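Local coordinates for protein chorismate mutase (Corynebacterium glutamicum, PDB 5HUB) that probably catalyses the pericyclic rearrangement of chorismate to prephenate in the shikimate pathway, as a small, mostly helical enzyme of the type II chorismate mutase family, at residues 61-64 and 65-69. Sequence-based numbering, arbitrary orientation. Where two conformers were deposited one is given.
Sequences AIIN and QFREE
N64 and R67, three residues apart on helix 49-70, are joined by a side-chain hydrogen bond: R67 NH1 donates to N64 OD1 over 2.7 Å with an N-H...O angle of 156°. The acceptor lies near the guanidinium plane, whereas NH1 is tilted from the carbonyl plane of the N64 amide; the amide and guanidinium planes are turned 53° against each other. A bend at chi3 of R67 (-60°) follows an otherwise extended start and swings the guanidinium back along the helix to the amide. One water closes a ring on the same pair, donating to N64 OD1 at 2.7 Å and accepting from R67 NH2 at 2.9 Å. I63 CG2 approaches that NH2 to 3.8 Å, an apolar neighbour of the guanidinium.

On another side of the helix, I62 and F66 run side by side, and CG2 of I62 meets the ring at CE1 (3.8 Å). This methyl stands anti to the I62 backbone N, which carries it toward the next turn. The backbone bond from F66 N to I62 O (2.9 Å) underlies this pair. Such i to i+3 and i to i+4 side-chain pairing runs along one helix of an all-helical type II chorismate mutase dimer, where the F66 side chain also touches L77 and L81 of helix 74-84 and L29 of the second subunit, joining all three. One direct and one water-borne bond to OD1 should restrict rotation of the N64 amide and probably hold the guanidinium in this conformation.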
# COMPACT_ATOMS: atom_id res chain seq x y z
N ALA A 61 11.17 -4.98 -11.81
CA ALA A 61 12.00 -4.54 -10.70
C ALA A 61 11.13 -4.11 -9.50
O ALA A 61 11.52 -4.34 -8.36
CB ALA A 61 12.84 -3.35 -11.14
N ILE A 62 10.07 -3.39 -9.77
CA ILE A 62 9.20 -2.89 -8.72
C ILE A 62 8.55 -4.10 -8.03
O ILE A 62 8.50 -4.18 -6.78
CB ILE A 62 8.14 -1.92 -9.28
CG1 ILE A 62 8.86 -0.65 -9.78
CG2 ILE A 62 7.06 -1.63 -8.19
CD1 ILE A 62 7.98 0.29 -10.54
N ILE A 63 8.02 -5.03 -8.78
CA ILE A 63 7.39 -6.24 -8.23
C ILE A 63 8.39 -6.99 -7.36
O ILE A 63 8.10 -7.39 -6.25
CB ILE A 63 6.78 -7.11 -9.36
CG1 ILE A 63 5.60 -6.38 -9.99
CG2 ILE A 63 6.44 -8.49 -8.86
CD1 ILE A 63 5.18 -6.89 -11.37
N ASN A 64 9.61 -7.13 -7.84
CA ASN A 64 10.67 -7.83 -7.14
C ASN A 64 11.05 -7.10 -5.87
O ASN A 64 11.31 -7.72 -4.84
CB ASN A 64 11.93 -8.01 -8.00
CG ASN A 64 11.76 -9.04 -9.11
OD1 ASN A 64 10.84 -9.87 -9.09
ND2 ASN A 64 12.67 -9.03 -10.06
N GLN A 65 11.16 -5.79 -5.94
CA GLN A 65 11.44 -5.02 -4.75
C GLN A 65 10.37 -5.25 -3.68
O GLN A 65 10.69 -5.45 -2.50
CB GLN A 65 11.51 -3.53 -5.06
CG GLN A 65 11.63 -2.64 -3.81
CD GLN A 65 11.59 -1.18 -4.14
OE1 GLN A 65 11.27 -0.80 -5.25
NE2 GLN A 65 11.93 -0.34 -3.18
N PHE A 66 9.12 -5.14 -4.09
CA PHE A 66 8.03 -5.32 -3.08
C PHE A 66 8.07 -6.74 -2.53
O PHE A 66 7.92 -6.91 -1.29
CB PHE A 66 6.70 -4.98 -3.73
CG PHE A 66 6.37 -3.52 -3.75
CD1 PHE A 66 7.14 -2.60 -4.39
CD2 PHE A 66 5.29 -3.04 -3.01
CE1 PHE A 66 6.85 -1.27 -4.40
CE2 PHE A 66 5.01 -1.70 -2.97
CZ PHE A 66 5.79 -0.80 -3.68
N ARG A 67 8.32 -7.75 -3.33
CA ARG A 67 8.44 -9.11 -2.83
C ARG A 67 9.58 -9.21 -1.85
O ARG A 67 9.45 -9.84 -0.78
CB ARG A 67 8.67 -10.08 -4.01
CG ARG A 67 8.66 -11.53 -3.54
CD ARG A 67 9.13 -12.54 -4.58
NE ARG A 67 8.29 -12.50 -5.78
CZ ARG A 67 8.62 -11.93 -6.95
NH1 ARG A 67 9.82 -11.36 -7.14
NH2 ARG A 67 7.75 -11.95 -7.95
N GLU A 68 10.73 -8.64 -2.16
CA GLU A 68 11.91 -8.74 -1.29
C GLU A 68 11.66 -8.05 0.06
O GLU A 68 12.13 -8.55 1.09
CB GLU A 68 13.14 -8.14 -1.94
CG GLU A 68 13.63 -9.03 -3.05
CD GLU A 68 14.58 -8.33 -4.00
OE1 GLU A 68 15.21 -7.30 -3.62
OE2 GLU A 68 14.74 -8.84 -5.15
N GLU A 69 10.95 -6.94 0.05
CA GLU A 69 10.75 -6.13 1.25
C GLU A 69 9.64 -6.62 2.16
O GLU A 69 9.79 -6.55 3.38
CB GLU A 69 10.49 -4.68 0.85
CG GLU A 69 11.60 -4.07 0.01
CD GLU A 69 12.57 -3.22 0.79
OE1 GLU A 69 13.06 -3.67 1.85
OE2 GLU A 69 12.81 -2.07 0.34
O HOH W 1 8.78 -10.90 -10.49